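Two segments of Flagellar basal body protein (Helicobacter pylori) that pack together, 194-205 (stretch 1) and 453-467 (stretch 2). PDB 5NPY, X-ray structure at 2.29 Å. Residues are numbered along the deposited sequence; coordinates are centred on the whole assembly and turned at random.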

ATOM      1  N   GLY A 194       3.755   0.025   1.914  1.00 20.15           N
ATOM      2  CA  GLY A 194       3.727   1.039   0.868  1.00 27.97           C
ATOM      3  C   GLY A 194       2.312   1.283   0.359  1.00 27.36           C
ATOM      4  O   GLY A 194       1.657   0.362  -0.144  1.00 24.78           O
ATOM      5  N   ILE A 195       1.802   2.498   0.500  1.00 20.92           N
ATOM      6  CA  ILE A 195       0.430   2.785   0.080  1.00 25.73           C
ATOM      7  C   ILE A 195       0.451   3.698  -1.139  1.00 22.64           C
ATOM      8  O   ILE A 195       1.340   4.541  -1.315  1.00 23.57           O
ATOM      9  CB  ILE A 195      -0.447   3.411   1.190  1.00 27.00           C
ATOM     10  CG1 ILE A 195       0.113   4.763   1.633  1.00 13.19           C
ATOM     11  CG2 ILE A 195      -0.634   2.423   2.343  1.00 17.88           C
ATOM     12  CD1 ILE A 195      -0.801   5.555   2.555  1.00 16.13           C
ATOM     13  N   SER A 196      -0.523   3.491  -2.006  1.00 18.29           N
ATOM     14  CA  SER A 196      -0.841   4.426  -3.072  1.00 14.54           C
ATOM     15  C   SER A 196      -2.149   5.094  -2.679  1.00 21.06           C
ATOM     16  O   SER A 196      -3.146   4.409  -2.435  1.00 18.97           O
ATOM     17  CB  SER A 196      -0.941   3.730  -4.432  1.00 22.10           C
ATOM     18  OG  SER A 196      -1.545   2.440  -4.373  1.00 20.22           O
ATOM     19  N   VAL A 197      -2.118   6.420  -2.574  1.00 18.46           N
ATOM     20  CA  VAL A 197      -3.261   7.240  -2.193  1.00 13.25           C
ATOM     21  C   VAL A 197      -3.309   8.441  -3.127  1.00 25.32           C
ATOM     22  O   VAL A 197      -2.273   9.015  -3.488  1.00 21.35           O
ATOM     23  CB  VAL A 197      -3.168   7.696  -0.714  1.00 17.58           C
ATOM     24  CG1 VAL A 197      -1.865   8.479  -0.433  1.00 14.39           C
ATOM     25  CG2 VAL A 197      -4.335   8.523  -0.335  1.00 13.30           C
ATOM     26  N   ASN A 198      -4.504   8.819  -3.526  1.00 23.05           N
ATOM     27  CA  ASN A 198      -4.686  10.066  -4.235  1.00 13.22           C
ATOM     28  C   ASN A 198      -5.204  11.072  -3.230  1.00 18.11           C
ATOM     29  O   ASN A 198      -6.072  10.744  -2.417  1.00 25.00           O
ATOM     30  CB  ASN A 198      -5.643   9.899  -5.412  1.00 22.92           C
ATOM     31  CG  ASN A 198      -5.795  11.174  -6.184  1.00 20.43           C
ATOM     32  OD1 ASN A 198      -4.920  11.506  -6.988  1.00 20.16           O
ATOM     33  ND2 ASN A 198      -6.912  11.869  -5.999  1.00 13.45           N
ATOM     34  N   LEU A 199      -4.656  12.282  -3.259  1.00 21.95           N
ATOM     35  CA  LEU A 199      -5.048  13.326  -2.317  1.00 21.91           C
ATOM     36  C   LEU A 199      -5.658  14.472  -3.107  1.00 24.05           C
ATOM     37  O   LEU A 199      -4.950  15.176  -3.830  1.00 28.24           O
ATOM     38  CB  LEU A 199      -3.859  13.801  -1.482  1.00 17.74           C
ATOM     39  CG  LEU A 199      -3.149  12.788  -0.541  1.00 15.16           C
ATOM     40  CD1 LEU A 199      -1.939  13.417   0.102  1.00 13.22           C
ATOM     41  CD2 LEU A 199      -4.045  12.244   0.540  1.00 20.06           C
ATOM     42  N   ASN A 200      -6.954  14.648  -2.978  1.00 26.67           N
ATOM     43  CA  ASN A 200      -7.642  15.693  -3.727  1.00 22.34           C
ATOM     44  C   ASN A 200      -7.863  16.892  -2.824  1.00 25.04           C
ATOM     45  O   ASN A 200      -8.408  16.743  -1.716  1.00 22.55           O
ATOM     46  CB  ASN A 200      -8.979  15.178  -4.263  1.00 16.36           C
ATOM     47  CG  ASN A 200      -9.637  16.147  -5.272  1.00 20.31           C
ATOM     48  OD1 ASN A 200      -9.849  17.314  -4.978  1.00 20.77           O
ATOM     49  ND2 ASN A 200      -9.963  15.643  -6.458  1.00 22.29           N
ATOM     50  N   PRO A 201      -7.455  18.087  -3.257  1.00 27.88           N
ATOM     51  CA  PRO A 201      -7.496  19.262  -2.362  1.00 24.51           C
ATOM     52  C   PRO A 201      -8.887  19.826  -2.128  1.00 28.26           C
ATOM     53  O   PRO A 201      -9.019  20.793  -1.366  1.00 31.22           O
ATOM     54  CB  PRO A 201      -6.603  20.290  -3.088  1.00 32.05           C
ATOM     55  CG  PRO A 201      -6.619  19.855  -4.548  1.00 31.20           C
ATOM     56  CD  PRO A 201      -6.762  18.346  -4.534  1.00 23.03           C
ATOM     57  N   LYS A 202      -9.930  19.254  -2.738  1.00 25.96           N
ATOM     58  CA  LYS A 202     -11.282  19.795  -2.629  1.00 31.61           C
ATOM     59  C   LYS A 202     -12.288  18.777  -2.097  1.00 33.51           C
ATOM     60  O   LYS A 202     -13.496  18.980  -2.244  1.00 42.41           O
ATOM     61  CB  LYS A 202     -11.758  20.323  -3.984  1.00 35.03           C
ATOM     62  CG  LYS A 202     -10.749  21.155  -4.719  1.00 43.24           C
ATOM     63  CD  LYS A 202     -10.971  22.630  -4.474  1.00 62.36           C
ATOM     64  CE  LYS A 202     -10.070  23.453  -5.377  1.00 76.26           C
ATOM     65  NZ  LYS A 202     -10.274  24.910  -5.197  1.00 81.99           N
ATOM     66  N   ASP A 203     -11.824  17.679  -1.504  1.00 26.33           N
ATOM     67  CA  ASP A 203     -12.727  16.699  -0.917  1.00 35.05           C
ATOM     68  C   ASP A 203     -13.183  16.933   0.522  1.00 41.38           C
ATOM     69  O   ASP A 203     -14.362  17.199   0.770  1.00 55.88           O
ATOM     70  CB  ASP A 203     -12.104  15.305  -0.918  1.00 48.01           C
ATOM     71  CG  ASP A 203     -12.286  14.563  -2.219  1.00 54.73           C
ATOM     72  OD1 ASP A 203     -12.183  13.313  -2.162  1.00 52.86           O
ATOM     73  OD2 ASP A 203     -12.508  15.206  -3.279  1.00 49.89           O
ATOM     74  N   HIS A 204     -12.270  16.804   1.480  1.00 30.72           N
ATOM     75  CA  HIS A 204     -12.642  16.792   2.886  1.00 31.92           C
ATOM     76  C   HIS A 204     -11.915  17.960   3.523  1.00 26.58           C
ATOM     77  O   HIS A 204     -10.841  18.364   3.078  1.00 24.58           O
ATOM     78  CB  HIS A 204     -12.334  15.506   3.665  1.00 29.15           C
ATOM     79  CG  HIS A 204     -12.799  14.253   2.986  1.00 28.46           C
ATOM     80  ND1 HIS A 204     -13.943  13.581   3.362  1.00 28.83           N
ATOM     81  CD2 HIS A 204     -12.269  13.549   1.956  1.00 25.37           C
ATOM     82  CE1 HIS A 204     -14.099  12.519   2.592  1.00 36.73           C
ATOM     83  NE2 HIS A 204     -13.097  12.478   1.730  1.00 36.28           N
ATOM     84  N   LEU A 205     -12.532  18.511   4.563  1.00 30.34           N
ATOM     85  CA  LEU A 205     -11.972  19.603   5.335  1.00 28.81           C
ATOM     86  C   LEU A 205     -12.096  19.273   6.814  1.00 34.65           C
ATOM     87  O   LEU A 205     -12.984  18.520   7.231  1.00 37.60           O
ATOM     88  CB  LEU A 205     -12.681  20.923   5.047  1.00 20.87           C
ATOM     89  CG  LEU A 205     -12.510  21.466   3.629  1.00 29.38           C
ATOM     90  CD1 LEU A 205     -13.734  22.345   3.236  1.00 17.82           C
ATOM     91  CD2 LEU A 205     -11.163  22.251   3.486  1.00 17.69           C
ATOM     92  N   ASN A 453       1.347  -1.757  -7.272  1.00 28.37           N
ATOM     93  CA  ASN A 453       0.764  -1.567  -8.591  1.00 29.05           C
ATOM     94  C   ASN A 453       0.274  -0.154  -8.889  1.00 30.75           C
ATOM     95  O   ASN A 453      -0.130   0.103 -10.025  1.00 35.31           O
ATOM     96  CB  ASN A 453      -0.386  -2.561  -8.796  1.00 21.76           C
ATOM     97  CG  ASN A 453       0.027  -3.981  -8.481  1.00 25.56           C
ATOM     98  OD1 ASN A 453       0.868  -4.547  -9.163  1.00 28.80           O
ATOM     99  ND2 ASN A 453      -0.563  -4.562  -7.442  1.00 22.95           N
ATOM    100  N   HIS A 454       0.300   0.764  -7.923  1.00 28.00           N
ATOM    101  CA  HIS A 454      -0.139   2.138  -8.149  1.00 21.30           C
ATOM    102  C   HIS A 454       0.803   3.096  -7.429  1.00 21.48           C
ATOM    103  O   HIS A 454       1.462   2.723  -6.450  1.00 23.45           O
ATOM    104  CB  HIS A 454      -1.595   2.375  -7.658  1.00 13.08           C
ATOM    105  CG  HIS A 454      -2.568   1.365  -8.175  1.00 17.35           C
ATOM    106  ND1 HIS A 454      -3.340   1.581  -9.294  1.00 31.14           N
ATOM    107  CD2 HIS A 454      -2.867   0.114  -7.754  1.00 29.94           C
ATOM    108  CE1 HIS A 454      -4.083   0.519  -9.533  1.00 24.84           C
ATOM    109  NE2 HIS A 454      -3.817  -0.387  -8.614  1.00 24.44           N
ATOM    110  N   ASP A 455       0.869   4.323  -7.957  1.00 17.18           N
ATOM    111  CA  ASP A 455       1.595   5.463  -7.416  1.00 21.73           C
ATOM    112  C   ASP A 455       0.627   6.448  -6.763  1.00 27.93           C
ATOM    113  O   ASP A 455      -0.525   6.594  -7.194  1.00 20.24           O
ATOM    114  CB  ASP A 455       2.374   6.182  -8.529  1.00 30.58           C
ATOM    115  CG  ASP A 455       3.354   5.266  -9.248  1.00 40.60           C
ATOM    116  OD1 ASP A 455       4.188   4.650  -8.563  1.00 43.62           O
ATOM    117  OD2 ASP A 455       3.291   5.151 -10.490  1.00 48.35           O
ATOM    118  N   SER A 456       1.109   7.138  -5.727  1.00 14.81           N
ATOM    119  CA  SER A 456       0.299   8.156  -5.086  1.00 13.03           C
ATOM    120  C   SER A 456       0.288   9.435  -5.917  1.00 21.59           C
ATOM    121  O   SER A 456       1.223   9.729  -6.676  1.00 23.80           O
ATOM    122  CB  SER A 456       0.785   8.439  -3.668  1.00 20.69           C
ATOM    123  OG  SER A 456       0.739   7.263  -2.881  1.00 20.54           O
ATOM    124  N   SER A 457      -0.807  10.185  -5.802  1.00 21.25           N
ATOM    125  CA  SER A 457      -1.027  11.291  -6.719  1.00 15.14           C
ATOM    126  C   SER A 457      -1.876  12.362  -6.060  1.00 16.58           C
ATOM    127  O   SER A 457      -2.501  12.138  -5.023  1.00 18.02           O
ATOM    128  CB  SER A 457      -1.678  10.814  -8.012  1.00 16.34           C
ATOM    129  OG  SER A 457      -2.693   9.876  -7.715  1.00 33.69           O
ATOM    130  N   ASP A 458      -1.842  13.552  -6.664  1.00 13.12           N
ATOM    131  CA  ASP A 458      -2.760  14.628  -6.333  1.00 16.48           C
ATOM    132  C   ASP A 458      -3.658  14.933  -7.538  1.00 20.73           C
ATOM    133  O   ASP A 458      -3.790  16.090  -7.942  1.00 25.57           O
ATOM    134  CB  ASP A 458      -1.971  15.858  -5.863  1.00 17.53           C
ATOM    135  CG  ASP A 458      -1.160  16.519  -6.984  1.00 23.09           C
ATOM    136  OD1 ASP A 458      -0.770  15.845  -7.954  1.00 21.32           O
ATOM    137  OD2 ASP A 458      -0.929  17.738  -6.897  1.00 27.20           O
ATOM    138  N   LEU A 459      -4.281  13.892  -8.113  1.00 23.86           N
ATOM    139  CA  LEU A 459      -5.133  14.035  -9.300  1.00 19.97           C
ATOM    140  C   LEU A 459      -6.434  14.750  -8.969  1.00 29.43           C
ATOM    141  O   LEU A 459      -7.167  14.339  -8.064  1.00 33.29           O
ATOM    142  CB  LEU A 459      -5.464  12.666  -9.903  1.00 20.82           C
ATOM    143  CG  LEU A 459      -4.341  11.863 -10.561  1.00 24.97           C
ATOM    144  CD1 LEU A 459      -4.794  10.443 -10.966  1.00 16.74           C
ATOM    145  CD2 LEU A 459      -3.746  12.636 -11.734  1.00 14.49           C
ATOM    146  N   SER A 460      -6.736  15.799  -9.740  1.00 29.79           N
ATOM    147  CA  SER A 460      -7.905  16.637  -9.470  1.00 28.80           C
ATOM    148  C   SER A 460      -9.212  15.931  -9.815  1.00 22.94           C
ATOM    149  O   SER A 460     -10.233  16.160  -9.156  1.00 19.20           O
ATOM    150  CB  SER A 460      -7.809  17.946 -10.261  1.00 24.57           C
ATOM    151  OG  SER A 460      -7.779  19.077  -9.403  1.00 30.66           O
ATOM    152  N   TYR A 461      -9.204  15.073 -10.838  1.00 21.79           N
ATOM    153  CA  TYR A 461     -10.443  14.489 -11.319  1.00 26.72           C
ATOM    154  C   TYR A 461     -10.933  13.346 -10.440  1.00 23.66           C
ATOM    155  O   TYR A 461     -12.096  12.963 -10.559  1.00 17.92           O
ATOM    156  CB  TYR A 461     -10.280  14.023 -12.774  1.00 14.21           C
ATOM    157  CG  TYR A 461      -9.266  12.893 -12.987  1.00 31.91           C
ATOM    158  CD1 TYR A 461      -7.952  13.158 -13.396  1.00 20.81           C
ATOM    159  CD2 TYR A 461      -9.638  11.562 -12.822  1.00 18.45           C
ATOM    160  CE1 TYR A 461      -7.049  12.117 -13.618  1.00 29.48           C
ATOM    161  CE2 TYR A 461      -8.739  10.521 -13.019  1.00 21.23           C
ATOM    162  CZ  TYR A 461      -7.449  10.796 -13.415  1.00 31.89           C
ATOM    163  OH  TYR A 461      -6.570   9.740 -13.619  1.00 33.19           O
ATOM    164  N   GLN A 462     -10.083  12.806  -9.563  1.00 20.59           N
ATOM    165  CA  GLN A 462     -10.405  11.674  -8.707  1.00 18.74           C
ATOM    166  C   GLN A 462     -10.595  12.141  -7.262  1.00 30.88           C
ATOM    167  O   GLN A 462      -9.896  13.053  -6.796  1.00 26.26           O
ATOM    168  CB  GLN A 462      -9.287  10.616  -8.811  1.00 23.29           C
ATOM    169  CG  GLN A 462      -9.495   9.281  -8.071  1.00 19.80           C
ATOM    170  CD  GLN A 462      -8.317   8.304  -8.292  1.00 24.29           C
ATOM    171  OE1 GLN A 462      -7.159   8.659  -8.072  1.00 25.07           O
ATOM    172  NE2 GLN A 462      -8.619   7.079  -8.735  1.00 18.35           N
ATOM    173  N   ASP A 463     -11.546  11.525  -6.547  1.00 14.07           N
ATOM    174  CA  ASP A 463     -11.675  11.820  -5.117  1.00 14.08           C
ATOM    175  C   ASP A 463     -10.394  11.459  -4.363  1.00 13.88           C
ATOM    176  O   ASP A 463      -9.561  10.664  -4.825  1.00 15.19           O
ATOM    177  CB  ASP A 463     -12.837  11.054  -4.459  1.00 14.28           C
ATOM    178  CG  ASP A 463     -14.195  11.449  -4.995  1.00 32.49           C
ATOM    179  OD1 ASP A 463     -15.220  10.968  -4.442  1.00 34.98           O
ATOM    180  OD2 ASP A 463     -14.261  12.230  -5.971  1.00 28.07           O
ATOM    181  N   SER A 464     -10.233  12.044  -3.180  1.00 14.65           N
ATOM    182  CA  SER A 464      -9.254  11.477  -2.248  1.00 23.67           C
ATOM    183  C   SER A 464      -9.595  10.008  -2.007  1.00 23.02           C
ATOM    184  O   SER A 464     -10.763   9.652  -1.805  1.00 23.83           O
ATOM    185  CB  SER A 464      -9.233  12.250  -0.937  1.00 17.86           C
ATOM    186  OG  SER A 464      -8.841  13.589  -1.162  1.00 20.49           O
ATOM    187  N   LYS A 465      -8.587   9.146  -2.089  1.00 21.11           N
ATOM    188  CA  LYS A 465      -8.857   7.715  -2.161  1.00 21.34           C
ATOM    189  C   LYS A 465      -7.591   6.945  -1.849  1.00 18.90           C
ATOM    190  O   LYS A 465      -6.518   7.304  -2.338  1.00 13.69           O
ATOM    191  CB  LYS A 465      -9.353   7.314  -3.565  1.00 19.52           C
ATOM    192  CG  LYS A 465      -9.895   5.912  -3.695  1.00 15.29           C
ATOM    193  CD  LYS A 465     -10.309   5.599  -5.170  1.00 21.69           C
ATOM    194  CE  LYS A 465     -11.067   6.754  -5.853  1.00 24.21           C
ATOM    195  NZ  LYS A 465     -12.526   6.866  -5.433  1.00 14.25           N
ATOM    196  N   LEU A 466      -7.735   5.848  -1.105  1.00 21.77           N
ATOM    197  CA  LEU A 466      -6.657   4.878  -0.980  1.00 26.15           C
ATOM    198  C   LEU A 466      -6.738   3.861  -2.118  1.00 22.40           C
ATOM    199  O   LEU A 466      -7.706   3.104  -2.229  1.00 29.57           O
ATOM    200  CB  LEU A 466      -6.698   4.190   0.380  1.00 27.16           C
ATOM    201  CG  LEU A 466      -5.592   3.138   0.496  1.00 32.97           C
ATOM    202  CD1 LEU A 466      -4.226   3.824   0.746  1.00 13.40           C
ATOM    203  CD2 LEU A 466      -5.922   2.209   1.647  1.00 23.36           C
ATOM    204  N   LEU A 467      -5.716   3.866  -2.969  1.00 19.60           N
ATOM    205  CA  LEU A 467      -5.668   3.011  -4.147  1.00 17.17           C
ATOM    206  C   LEU A 467      -5.267   1.581  -3.805  1.00 28.18           C
ATOM    207  O   LEU A 467      -5.946   0.627  -4.205  1.00 25.86           O
ATOM    208  CB  LEU A 467      -4.673   3.579  -5.156  1.00 16.89           C
ATOM    209  CG  LEU A 467      -4.861   5.071  -5.367  1.00 19.44           C
ATOM    210  CD1 LEU A 467      -3.926   5.498  -6.472  1.00 13.17           C
ATOM    211  CD2 LEU A 467      -6.343   5.333  -5.782  1.00 18.64           C
TER
HETATM  212  O   HOH W   1      -9.506  15.260   0.783  1.00 29.18           O
HETATM  213  O   HOH W   2     -13.245  10.691  -0.600  1.00 31.01           O

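The contact is built around Asn-198, a buried asparagine whose carboxamide is satisfied entirely by stretch 2. Its OD1 accepts two hydrogen bonds, from Leu-459 N at 2.7 Å and from Ser-457 OG at 2.9 Å, while its ND2 donates to Leu-459 O at 3.2 Å and to Asp-463 O at 3.1 Å. Asparagine suits this place because an amide carries an acceptor and a donor side by side: here it grips both the N and the O of Leu-459, and it does so without bringing a charge into a buried site. With chi1 near t, the end of the side chain reaches closer to stretch 2 than its CA-to-CB bond alone would suggest.

Asn-200 repeats the strategy with a different division of work. Its ND2 donates to Gln-462 O at 2.6 Å and, more weakly, to Ser-460 O at 2.8 Å, where the angle at the hydrogen is only 129°. Its OD1 turns back to its own stretch and accepts from Lys-202 N at 3.0 Å, within the type I turn that runs from Asn-200 to Asp-203. The same turn places Asp-203 so that its OD1 accepts from Ser-464 N at 2.5 Å, a very short bond. A carboxylate is a strong acceptor for a backbone amide. Nearby, Asp-203 OD2 lies 4.4 Å from Asp-463 OD2, two like charges close together.

Backbone pairing ties these side-chain anchors together. Asn-198 and Lys-465 form an antiparallel hydrogen-bonded pair, with Asn-198 N donating to Lys-465 O at 2.8 Å and Lys-465 N to Asn-198 O at 3.0 Å; farther along, Leu-467 N donates to Ser-196 O at 2.7 Å. A second segment of stretch 2 joins in: Ser-457 N donates to Val-197 O at 3.0 Å and Leu-199 N to Ser-457 O at 2.8 Å. Stretch 1 thus bonds through its backbone to two separate parts of stretch 2.

Serines extend this network because a small hydroxyl can accept from a backbone amide at close range. Ser-456 OG accepts from Val-197 N at 3.0 Å, and Ser-464 OG from Asn-200 N at 2.8 Å. Ser-464 OG also donates to water 1, at 2.6 Å from the water O; that water in turn donates to Asn-200 O and accepts from His-204 N. Water 2 donates to both Asp-203 OD1 and Ser-464 O, and lies within hydrogen-bonding distance of His-204 NE2.

Apolar packing is modest. Val-197 and Leu-466 form a non-hydrogen-bonded pair with their side chains on the same face of the sheet, and Leu-466 CD1 lies 4.3 Å from Val-197 CB and 3.8 Å from Ile-195 CB. One leucine methyl therefore meets two branched aliphatic residues. The ring of His-204 meets Ser-464 edge-on, its CD2 4.4 Å from Ser-464 CB.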